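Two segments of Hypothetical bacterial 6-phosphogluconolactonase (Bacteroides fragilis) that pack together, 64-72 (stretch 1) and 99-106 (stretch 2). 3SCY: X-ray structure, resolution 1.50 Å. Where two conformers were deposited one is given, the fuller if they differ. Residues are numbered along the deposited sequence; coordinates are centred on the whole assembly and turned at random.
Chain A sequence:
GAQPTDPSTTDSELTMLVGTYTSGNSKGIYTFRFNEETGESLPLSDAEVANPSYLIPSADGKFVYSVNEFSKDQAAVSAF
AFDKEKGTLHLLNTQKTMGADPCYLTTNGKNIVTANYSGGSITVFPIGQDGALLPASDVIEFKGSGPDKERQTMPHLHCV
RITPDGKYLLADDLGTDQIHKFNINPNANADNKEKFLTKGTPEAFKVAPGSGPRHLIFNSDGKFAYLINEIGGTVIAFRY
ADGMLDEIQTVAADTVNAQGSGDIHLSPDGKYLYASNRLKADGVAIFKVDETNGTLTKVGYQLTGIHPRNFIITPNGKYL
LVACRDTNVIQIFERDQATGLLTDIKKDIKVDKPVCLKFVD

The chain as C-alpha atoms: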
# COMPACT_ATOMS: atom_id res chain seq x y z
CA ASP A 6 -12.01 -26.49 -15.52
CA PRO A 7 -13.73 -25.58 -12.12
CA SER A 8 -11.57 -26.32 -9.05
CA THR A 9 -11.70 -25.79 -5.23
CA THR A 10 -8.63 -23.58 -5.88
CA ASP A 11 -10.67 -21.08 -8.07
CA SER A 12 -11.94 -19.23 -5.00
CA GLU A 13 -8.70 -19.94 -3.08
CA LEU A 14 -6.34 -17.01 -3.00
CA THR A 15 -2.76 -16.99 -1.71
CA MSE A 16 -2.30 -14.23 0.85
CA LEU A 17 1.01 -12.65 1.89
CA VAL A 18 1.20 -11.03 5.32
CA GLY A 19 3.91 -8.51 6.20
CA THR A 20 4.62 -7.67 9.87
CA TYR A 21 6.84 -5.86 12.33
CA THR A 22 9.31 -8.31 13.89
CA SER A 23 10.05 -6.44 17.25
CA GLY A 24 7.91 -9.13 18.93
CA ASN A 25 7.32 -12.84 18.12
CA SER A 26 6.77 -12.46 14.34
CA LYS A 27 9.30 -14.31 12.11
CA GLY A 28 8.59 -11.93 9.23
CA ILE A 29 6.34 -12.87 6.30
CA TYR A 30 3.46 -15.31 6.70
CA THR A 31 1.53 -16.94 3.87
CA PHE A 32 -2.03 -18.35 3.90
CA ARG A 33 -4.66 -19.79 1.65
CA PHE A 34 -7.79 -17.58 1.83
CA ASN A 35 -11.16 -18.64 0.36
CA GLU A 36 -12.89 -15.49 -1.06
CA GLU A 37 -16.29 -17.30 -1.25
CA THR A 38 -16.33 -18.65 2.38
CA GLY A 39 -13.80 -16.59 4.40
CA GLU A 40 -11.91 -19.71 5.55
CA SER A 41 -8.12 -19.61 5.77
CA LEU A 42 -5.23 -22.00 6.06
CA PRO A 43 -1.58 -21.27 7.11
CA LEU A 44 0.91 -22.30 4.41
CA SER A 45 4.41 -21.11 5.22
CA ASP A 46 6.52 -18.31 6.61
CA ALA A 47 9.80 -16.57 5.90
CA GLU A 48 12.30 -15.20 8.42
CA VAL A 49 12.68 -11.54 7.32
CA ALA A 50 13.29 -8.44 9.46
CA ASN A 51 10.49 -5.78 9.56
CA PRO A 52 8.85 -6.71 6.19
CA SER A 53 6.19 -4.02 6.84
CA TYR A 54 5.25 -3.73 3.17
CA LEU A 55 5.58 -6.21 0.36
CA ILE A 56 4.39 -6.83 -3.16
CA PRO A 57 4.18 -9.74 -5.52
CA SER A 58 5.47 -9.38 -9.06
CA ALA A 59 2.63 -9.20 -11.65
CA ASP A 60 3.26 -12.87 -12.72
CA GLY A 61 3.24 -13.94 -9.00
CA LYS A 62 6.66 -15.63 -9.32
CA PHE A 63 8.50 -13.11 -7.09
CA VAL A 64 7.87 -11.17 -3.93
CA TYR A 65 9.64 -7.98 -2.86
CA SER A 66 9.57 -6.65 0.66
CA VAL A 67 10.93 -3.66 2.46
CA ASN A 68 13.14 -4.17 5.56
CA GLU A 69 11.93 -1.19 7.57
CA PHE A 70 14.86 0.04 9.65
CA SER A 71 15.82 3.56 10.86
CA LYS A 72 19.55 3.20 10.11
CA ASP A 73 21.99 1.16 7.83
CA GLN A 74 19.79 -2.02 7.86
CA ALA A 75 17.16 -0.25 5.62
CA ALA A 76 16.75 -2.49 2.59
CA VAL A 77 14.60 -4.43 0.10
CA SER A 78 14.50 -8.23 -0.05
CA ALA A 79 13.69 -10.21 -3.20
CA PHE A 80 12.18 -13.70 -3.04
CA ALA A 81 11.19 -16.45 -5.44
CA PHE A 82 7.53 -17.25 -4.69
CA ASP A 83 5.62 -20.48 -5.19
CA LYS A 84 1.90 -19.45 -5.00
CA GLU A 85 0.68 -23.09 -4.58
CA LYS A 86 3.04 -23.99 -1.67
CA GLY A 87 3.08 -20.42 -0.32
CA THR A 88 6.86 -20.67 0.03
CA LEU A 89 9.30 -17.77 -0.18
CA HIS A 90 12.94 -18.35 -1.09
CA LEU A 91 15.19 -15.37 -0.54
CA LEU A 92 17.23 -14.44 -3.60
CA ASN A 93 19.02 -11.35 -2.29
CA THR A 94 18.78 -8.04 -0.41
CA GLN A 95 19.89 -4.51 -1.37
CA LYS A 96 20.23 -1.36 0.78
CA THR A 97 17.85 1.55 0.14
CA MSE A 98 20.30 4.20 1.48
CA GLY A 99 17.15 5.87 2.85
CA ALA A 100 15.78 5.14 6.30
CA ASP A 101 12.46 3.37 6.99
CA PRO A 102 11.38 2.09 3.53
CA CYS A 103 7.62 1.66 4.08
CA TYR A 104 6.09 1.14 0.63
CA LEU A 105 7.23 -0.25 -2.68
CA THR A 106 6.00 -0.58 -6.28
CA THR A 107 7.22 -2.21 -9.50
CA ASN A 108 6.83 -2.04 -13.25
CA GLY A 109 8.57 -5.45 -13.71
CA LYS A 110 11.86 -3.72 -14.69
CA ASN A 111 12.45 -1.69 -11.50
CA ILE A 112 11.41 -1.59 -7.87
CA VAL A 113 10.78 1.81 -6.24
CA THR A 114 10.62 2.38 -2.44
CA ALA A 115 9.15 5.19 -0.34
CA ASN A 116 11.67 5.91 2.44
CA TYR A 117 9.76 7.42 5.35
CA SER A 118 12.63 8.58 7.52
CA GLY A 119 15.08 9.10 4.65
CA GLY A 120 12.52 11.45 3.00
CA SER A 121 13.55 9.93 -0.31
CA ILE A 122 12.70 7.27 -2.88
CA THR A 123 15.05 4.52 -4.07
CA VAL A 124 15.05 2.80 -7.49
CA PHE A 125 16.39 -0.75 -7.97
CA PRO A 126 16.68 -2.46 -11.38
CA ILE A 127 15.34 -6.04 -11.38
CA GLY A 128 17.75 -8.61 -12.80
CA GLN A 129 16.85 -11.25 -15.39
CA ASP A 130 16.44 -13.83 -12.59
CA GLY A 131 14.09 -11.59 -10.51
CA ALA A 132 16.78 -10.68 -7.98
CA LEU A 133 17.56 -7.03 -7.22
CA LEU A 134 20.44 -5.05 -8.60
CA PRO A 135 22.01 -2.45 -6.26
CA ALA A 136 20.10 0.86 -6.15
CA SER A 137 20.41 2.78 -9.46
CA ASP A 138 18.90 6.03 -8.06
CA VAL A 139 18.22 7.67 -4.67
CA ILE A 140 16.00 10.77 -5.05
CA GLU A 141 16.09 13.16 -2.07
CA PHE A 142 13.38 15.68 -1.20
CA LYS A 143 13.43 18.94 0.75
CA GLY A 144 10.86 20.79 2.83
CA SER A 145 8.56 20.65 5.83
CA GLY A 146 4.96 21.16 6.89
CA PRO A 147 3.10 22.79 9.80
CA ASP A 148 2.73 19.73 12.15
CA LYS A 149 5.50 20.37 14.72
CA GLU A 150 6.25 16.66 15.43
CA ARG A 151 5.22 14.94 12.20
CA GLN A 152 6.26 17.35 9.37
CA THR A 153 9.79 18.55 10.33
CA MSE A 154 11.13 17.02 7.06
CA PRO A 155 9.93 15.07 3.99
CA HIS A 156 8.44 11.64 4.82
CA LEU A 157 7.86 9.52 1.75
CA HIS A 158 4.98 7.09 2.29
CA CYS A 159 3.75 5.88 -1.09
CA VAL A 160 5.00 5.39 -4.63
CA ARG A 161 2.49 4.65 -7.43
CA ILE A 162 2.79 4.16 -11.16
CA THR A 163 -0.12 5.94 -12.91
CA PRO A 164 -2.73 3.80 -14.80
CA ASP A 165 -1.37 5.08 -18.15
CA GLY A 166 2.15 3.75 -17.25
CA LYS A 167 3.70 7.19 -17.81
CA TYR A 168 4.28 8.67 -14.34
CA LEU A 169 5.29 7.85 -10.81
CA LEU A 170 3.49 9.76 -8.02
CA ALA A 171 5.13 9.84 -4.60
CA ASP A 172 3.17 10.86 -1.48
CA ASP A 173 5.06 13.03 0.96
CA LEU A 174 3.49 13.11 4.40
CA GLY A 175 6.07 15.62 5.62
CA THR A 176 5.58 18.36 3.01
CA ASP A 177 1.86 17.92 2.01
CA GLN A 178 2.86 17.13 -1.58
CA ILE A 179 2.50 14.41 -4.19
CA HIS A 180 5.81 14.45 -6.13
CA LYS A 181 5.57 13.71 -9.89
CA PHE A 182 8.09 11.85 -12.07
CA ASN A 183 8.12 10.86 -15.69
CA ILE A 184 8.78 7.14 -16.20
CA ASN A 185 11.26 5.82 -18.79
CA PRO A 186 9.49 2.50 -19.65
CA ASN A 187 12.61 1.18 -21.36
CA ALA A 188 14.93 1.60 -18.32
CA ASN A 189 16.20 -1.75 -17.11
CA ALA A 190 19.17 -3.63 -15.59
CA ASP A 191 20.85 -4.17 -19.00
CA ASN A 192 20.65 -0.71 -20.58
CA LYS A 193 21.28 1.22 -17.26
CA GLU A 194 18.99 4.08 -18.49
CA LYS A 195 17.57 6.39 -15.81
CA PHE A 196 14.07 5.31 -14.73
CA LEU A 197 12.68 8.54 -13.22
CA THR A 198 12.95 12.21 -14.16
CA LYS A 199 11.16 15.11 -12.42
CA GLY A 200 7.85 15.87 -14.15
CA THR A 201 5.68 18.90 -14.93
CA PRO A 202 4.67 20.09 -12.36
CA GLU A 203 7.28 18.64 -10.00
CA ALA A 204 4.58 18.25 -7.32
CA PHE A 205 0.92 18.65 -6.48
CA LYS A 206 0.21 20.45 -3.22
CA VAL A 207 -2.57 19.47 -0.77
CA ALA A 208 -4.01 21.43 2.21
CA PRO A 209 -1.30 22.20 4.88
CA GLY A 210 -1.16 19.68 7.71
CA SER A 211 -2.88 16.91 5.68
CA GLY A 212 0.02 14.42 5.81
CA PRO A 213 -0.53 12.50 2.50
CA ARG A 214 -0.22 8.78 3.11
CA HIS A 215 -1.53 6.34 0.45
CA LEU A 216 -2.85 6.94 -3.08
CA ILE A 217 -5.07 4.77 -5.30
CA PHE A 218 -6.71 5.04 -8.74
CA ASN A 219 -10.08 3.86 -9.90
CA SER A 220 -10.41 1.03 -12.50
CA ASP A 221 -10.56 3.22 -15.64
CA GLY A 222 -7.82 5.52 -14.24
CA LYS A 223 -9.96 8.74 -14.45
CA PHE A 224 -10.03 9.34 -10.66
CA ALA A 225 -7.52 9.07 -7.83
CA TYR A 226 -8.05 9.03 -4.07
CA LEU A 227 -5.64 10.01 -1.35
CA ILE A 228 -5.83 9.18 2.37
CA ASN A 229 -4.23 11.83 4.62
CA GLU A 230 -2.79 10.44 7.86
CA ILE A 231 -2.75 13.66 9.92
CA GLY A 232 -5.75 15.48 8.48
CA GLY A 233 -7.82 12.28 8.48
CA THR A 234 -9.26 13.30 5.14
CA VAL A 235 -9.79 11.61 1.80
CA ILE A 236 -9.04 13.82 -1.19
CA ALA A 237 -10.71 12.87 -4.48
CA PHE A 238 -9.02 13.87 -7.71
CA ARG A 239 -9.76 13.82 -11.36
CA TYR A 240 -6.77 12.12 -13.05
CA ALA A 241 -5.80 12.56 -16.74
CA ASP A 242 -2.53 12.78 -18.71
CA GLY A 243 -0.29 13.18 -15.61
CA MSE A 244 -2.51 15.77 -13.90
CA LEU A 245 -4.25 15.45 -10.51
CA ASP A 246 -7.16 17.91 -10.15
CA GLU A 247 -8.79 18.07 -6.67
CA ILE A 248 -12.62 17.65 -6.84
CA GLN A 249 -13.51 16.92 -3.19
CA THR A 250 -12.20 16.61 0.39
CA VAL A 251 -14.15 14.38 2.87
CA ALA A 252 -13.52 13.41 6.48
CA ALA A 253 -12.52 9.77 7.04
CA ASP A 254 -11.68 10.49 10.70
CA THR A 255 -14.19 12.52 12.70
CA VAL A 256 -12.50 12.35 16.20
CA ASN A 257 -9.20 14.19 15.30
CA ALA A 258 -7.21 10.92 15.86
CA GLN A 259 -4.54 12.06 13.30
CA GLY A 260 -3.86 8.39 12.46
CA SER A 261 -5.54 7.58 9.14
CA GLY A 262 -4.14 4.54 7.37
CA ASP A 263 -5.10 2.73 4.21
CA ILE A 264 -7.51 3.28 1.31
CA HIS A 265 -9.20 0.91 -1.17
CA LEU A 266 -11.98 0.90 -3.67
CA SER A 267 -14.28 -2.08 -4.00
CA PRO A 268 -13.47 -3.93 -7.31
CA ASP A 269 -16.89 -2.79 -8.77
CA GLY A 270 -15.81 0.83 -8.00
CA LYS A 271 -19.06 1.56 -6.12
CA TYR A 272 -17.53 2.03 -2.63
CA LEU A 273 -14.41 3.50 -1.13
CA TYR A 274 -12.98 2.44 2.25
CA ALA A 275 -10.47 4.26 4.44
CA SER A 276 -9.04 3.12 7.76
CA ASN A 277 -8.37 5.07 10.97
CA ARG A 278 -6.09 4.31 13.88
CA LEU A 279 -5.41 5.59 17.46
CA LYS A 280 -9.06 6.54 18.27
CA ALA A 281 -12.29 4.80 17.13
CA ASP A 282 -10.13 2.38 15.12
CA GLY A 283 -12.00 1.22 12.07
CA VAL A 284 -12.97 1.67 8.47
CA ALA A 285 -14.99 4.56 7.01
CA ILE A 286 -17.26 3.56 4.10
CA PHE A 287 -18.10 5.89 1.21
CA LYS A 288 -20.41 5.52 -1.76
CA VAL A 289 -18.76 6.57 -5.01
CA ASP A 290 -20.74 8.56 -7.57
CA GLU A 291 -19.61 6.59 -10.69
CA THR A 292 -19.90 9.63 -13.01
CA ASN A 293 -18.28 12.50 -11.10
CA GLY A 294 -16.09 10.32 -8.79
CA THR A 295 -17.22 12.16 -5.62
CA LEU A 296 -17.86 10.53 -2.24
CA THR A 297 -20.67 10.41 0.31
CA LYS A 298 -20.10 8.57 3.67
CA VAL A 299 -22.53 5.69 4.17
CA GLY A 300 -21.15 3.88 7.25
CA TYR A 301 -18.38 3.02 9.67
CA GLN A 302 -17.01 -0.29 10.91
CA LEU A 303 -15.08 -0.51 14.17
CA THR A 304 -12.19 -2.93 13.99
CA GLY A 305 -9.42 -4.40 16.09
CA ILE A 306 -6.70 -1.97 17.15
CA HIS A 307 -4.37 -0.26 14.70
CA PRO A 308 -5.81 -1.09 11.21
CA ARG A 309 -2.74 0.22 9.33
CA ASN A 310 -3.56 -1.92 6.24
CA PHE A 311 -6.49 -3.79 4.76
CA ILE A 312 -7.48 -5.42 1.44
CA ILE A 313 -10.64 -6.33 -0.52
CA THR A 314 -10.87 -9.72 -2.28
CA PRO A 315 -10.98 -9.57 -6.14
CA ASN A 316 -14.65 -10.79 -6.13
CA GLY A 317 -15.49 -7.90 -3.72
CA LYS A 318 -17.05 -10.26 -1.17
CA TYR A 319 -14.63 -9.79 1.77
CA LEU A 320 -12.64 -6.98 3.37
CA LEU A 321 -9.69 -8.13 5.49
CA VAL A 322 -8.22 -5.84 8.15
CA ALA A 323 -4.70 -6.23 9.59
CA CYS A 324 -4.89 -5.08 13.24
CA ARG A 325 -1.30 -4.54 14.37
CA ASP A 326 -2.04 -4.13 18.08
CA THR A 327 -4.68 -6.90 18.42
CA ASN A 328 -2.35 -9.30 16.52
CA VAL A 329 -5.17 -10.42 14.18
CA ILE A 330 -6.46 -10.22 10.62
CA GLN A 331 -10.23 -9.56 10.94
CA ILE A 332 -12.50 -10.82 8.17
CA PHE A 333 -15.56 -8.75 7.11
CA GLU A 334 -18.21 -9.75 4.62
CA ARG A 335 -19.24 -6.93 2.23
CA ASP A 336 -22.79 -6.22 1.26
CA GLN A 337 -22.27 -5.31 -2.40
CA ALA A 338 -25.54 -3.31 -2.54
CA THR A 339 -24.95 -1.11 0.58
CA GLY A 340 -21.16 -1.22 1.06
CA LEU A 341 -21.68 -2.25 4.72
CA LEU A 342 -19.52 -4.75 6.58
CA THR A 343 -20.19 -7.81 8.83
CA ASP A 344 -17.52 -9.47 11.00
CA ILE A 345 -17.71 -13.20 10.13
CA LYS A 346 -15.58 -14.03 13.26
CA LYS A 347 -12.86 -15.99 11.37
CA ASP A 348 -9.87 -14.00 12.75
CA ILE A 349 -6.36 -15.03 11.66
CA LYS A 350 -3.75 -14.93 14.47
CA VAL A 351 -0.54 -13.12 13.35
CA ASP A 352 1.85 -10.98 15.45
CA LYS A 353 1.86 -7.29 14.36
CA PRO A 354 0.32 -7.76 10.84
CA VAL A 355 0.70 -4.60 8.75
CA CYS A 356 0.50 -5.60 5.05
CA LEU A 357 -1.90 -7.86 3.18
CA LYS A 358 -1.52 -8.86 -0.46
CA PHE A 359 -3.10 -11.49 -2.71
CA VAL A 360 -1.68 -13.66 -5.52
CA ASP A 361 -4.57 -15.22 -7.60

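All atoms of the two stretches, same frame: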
# COMPACT_ATOMS: atom_id res chain seq x y z
N VAL A 64 8.39 -12.06 -4.95
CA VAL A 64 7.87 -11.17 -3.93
C VAL A 64 8.99 -10.23 -3.52
O VAL A 64 10.15 -10.67 -3.37
CB VAL A 64 7.27 -11.94 -2.72
CG1 VAL A 64 7.00 -11.02 -1.52
CG2 VAL A 64 5.99 -12.65 -3.15
N TYR A 65 8.65 -8.95 -3.31
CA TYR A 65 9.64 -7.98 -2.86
C TYR A 65 9.14 -7.36 -1.61
O TYR A 65 7.97 -6.99 -1.54
CB TYR A 65 9.93 -6.91 -3.93
CG TYR A 65 10.38 -7.54 -5.23
CD1 TYR A 65 11.72 -7.85 -5.44
CD2 TYR A 65 9.46 -7.90 -6.21
CE1 TYR A 65 12.14 -8.48 -6.62
CE2 TYR A 65 9.86 -8.57 -7.36
CZ TYR A 65 11.21 -8.85 -7.57
OH TYR A 65 11.63 -9.48 -8.71
N SER A 66 9.99 -7.26 -0.59
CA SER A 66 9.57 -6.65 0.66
C SER A 66 10.53 -5.58 1.09
O SER A 66 11.72 -5.67 0.82
CB SER A 66 9.43 -7.70 1.76
OG SER A 66 10.66 -8.00 2.40
N VAL A 67 10.02 -4.61 1.84
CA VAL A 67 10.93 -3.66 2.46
C VAL A 67 11.51 -4.38 3.68
O VAL A 67 11.00 -5.45 4.08
CB VAL A 67 10.25 -2.34 2.88
CG1 VAL A 67 9.64 -1.62 1.69
CG2 VAL A 67 9.22 -2.57 4.01
N ASN A 68 12.59 -3.81 4.24
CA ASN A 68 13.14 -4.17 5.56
C ASN A 68 13.16 -2.82 6.25
O ASN A 68 14.06 -2.02 5.98
CB ASN A 68 14.51 -4.86 5.46
CG ASN A 68 14.44 -6.14 4.67
OD1 ASN A 68 13.94 -7.17 5.14
ND2 ASN A 68 14.86 -6.10 3.41
N GLU A 69 12.11 -2.52 7.03
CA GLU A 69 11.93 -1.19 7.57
C GLU A 69 12.75 -0.95 8.83
O GLU A 69 12.34 -1.31 9.93
CB GLU A 69 10.44 -0.87 7.79
CG GLU A 69 10.21 0.60 8.06
CD GLU A 69 8.83 0.99 8.52
OE1 GLU A 69 7.90 0.17 8.40
OE2 GLU A 69 8.67 2.15 8.96
N PHE A 70 13.91 -0.33 8.62
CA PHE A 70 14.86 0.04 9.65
C PHE A 70 15.27 1.48 9.50
O PHE A 70 15.34 1.98 8.37
CB PHE A 70 16.09 -0.88 9.58
CG PHE A 70 15.75 -2.24 10.12
CD1 PHE A 70 15.72 -2.47 11.49
CD2 PHE A 70 15.43 -3.28 9.26
CE1 PHE A 70 15.39 -3.73 11.99
CE2 PHE A 70 15.06 -4.52 9.76
CZ PHE A 70 15.07 -4.75 11.12
N SER A 71 15.51 2.13 10.67
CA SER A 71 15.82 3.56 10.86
C SER A 71 17.25 3.93 10.50
O SER A 71 17.53 5.12 10.34
CB SER A 71 15.54 3.96 12.30
OG SER A 71 14.18 3.77 12.64
N LYS A 72 18.16 2.95 10.43
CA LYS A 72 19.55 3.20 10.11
C LYS A 72 20.00 2.36 8.90
O LYS A 72 19.19 2.13 8.00
CB LYS A 72 20.46 2.98 11.34
N GLY A 99 18.22 4.98 2.43
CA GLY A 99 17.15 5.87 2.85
C GLY A 99 16.39 5.16 3.94
O GLY A 99 15.91 4.04 3.73
N ALA A 100 16.36 5.76 5.12
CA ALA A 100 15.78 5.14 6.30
C ALA A 100 14.28 4.93 6.21
O ALA A 100 13.55 5.72 5.62
CB ALA A 100 16.10 5.96 7.52
N ASP A 101 13.84 3.83 6.83
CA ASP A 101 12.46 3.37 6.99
C ASP A 101 11.68 3.23 5.67
O ASP A 101 10.59 3.81 5.52
CB ASP A 101 11.70 4.22 8.02
CG ASP A 101 12.21 4.00 9.43
OD1 ASP A 101 12.57 2.84 9.77
OD2 ASP A 101 12.27 4.98 10.20
N PRO A 102 12.16 2.38 4.75
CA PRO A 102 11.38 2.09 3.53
C PRO A 102 10.06 1.50 3.98
O PRO A 102 10.06 0.59 4.82
CB PRO A 102 12.27 1.14 2.73
CG PRO A 102 13.13 0.46 3.81
CD PRO A 102 13.40 1.56 4.81
N CYS A 103 8.91 2.07 3.52
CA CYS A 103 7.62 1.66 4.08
C CYS A 103 6.58 1.34 3.03
O CYS A 103 5.43 1.04 3.37
CB CYS A 103 7.12 2.77 5.00
SG CYS A 103 6.75 4.32 4.13
N TYR A 104 6.96 1.41 1.76
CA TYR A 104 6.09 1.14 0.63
C TYR A 104 6.94 0.80 -0.55
O TYR A 104 8.05 1.34 -0.66
CB TYR A 104 5.21 2.37 0.28
CG TYR A 104 3.96 2.02 -0.52
CD1 TYR A 104 4.00 1.93 -1.91
CD2 TYR A 104 2.73 1.90 0.11
CE1 TYR A 104 2.85 1.64 -2.65
CE2 TYR A 104 1.57 1.65 -0.62
CZ TYR A 104 1.63 1.50 -2.00
OH TYR A 104 0.47 1.31 -2.71
N LEU A 105 6.45 -0.02 -1.47
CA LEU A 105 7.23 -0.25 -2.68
C LEU A 105 6.30 -0.56 -3.85
O LEU A 105 5.13 -0.95 -3.66
CB LEU A 105 8.37 -1.29 -2.49
CG LEU A 105 8.04 -2.79 -2.43
CD1 LEU A 105 9.32 -3.59 -2.18
CD2 LEU A 105 7.04 -3.15 -1.32
N THR A 106 6.78 -0.28 -5.08
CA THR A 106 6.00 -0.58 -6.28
C THR A 106 6.95 -1.11 -7.35
O THR A 106 8.16 -1.06 -7.16
CB THR A 106 5.16 0.62 -6.76
OG1 THR A 106 4.17 0.09 -7.65
CG2 THR A 106 6.00 1.70 -7.45
O HOH W 1 12.25 1.86 12.26

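The contact between these two segments illustrates a common division in packed β-structure: two nearly antiparallel strands meet through apolar side chains, while the loops adjoining them are held by polar contacts. The strand axes run at 163° and approach to 6.3 Å, and no backbone hydrogen bond joins the strands themselves; the space between them is filled by side chains.

Val67 is central to the apolar part. Its CA-to-CB bond points toward the other stretch, placing CG1 4.0 Å from Pro102 CB and 4.3 Å from Leu105 CD2. Leu105 points back in return, and its CD1 lies 3.8 Å from Tyr65 CB. Tyr65 thus contributes the base of its side chain, whereas its ring leads away. Such packing has a cost: Pro102 O, 3.4 Å from Val67 CG2 and 3.2 Å from Glu69 CG, is buried against carbon and finds no polar partner in the model.

Beyond the strands, the two segments draw closer, with the CA atoms of Glu69 and Asp101 only 4.6 Å apart. Here the main chain supplies the firmest link, a hydrogen bond from Asp101 N to Phe70 O of 2.8 Å with a nearly straight angle of 159°. Phe70 participates through this carbonyl while its side chain turns away. The CA-to-CB bond of Asp101 points sideways, but its carboxylate comes close to Ser71, yet proximity alone is not bonding: Ser71 N lies 3.2 Å from Asp101 OD1, but the angle is poor. A water provides a better-placed bridge, 2.7 Å from Ser71 OG and donating to Asp101 OD1 at 2.7 Å. Glu69 OE2 stands 4.0 Å from Asp101 OD1, a proximity of like charges that offers no attraction, although both carboxylates have hydrogen bonds elsewhere in the structure. Finally, Ala100 CB packs 3.3 Å from Ser71 O, closing the loop end of the contact.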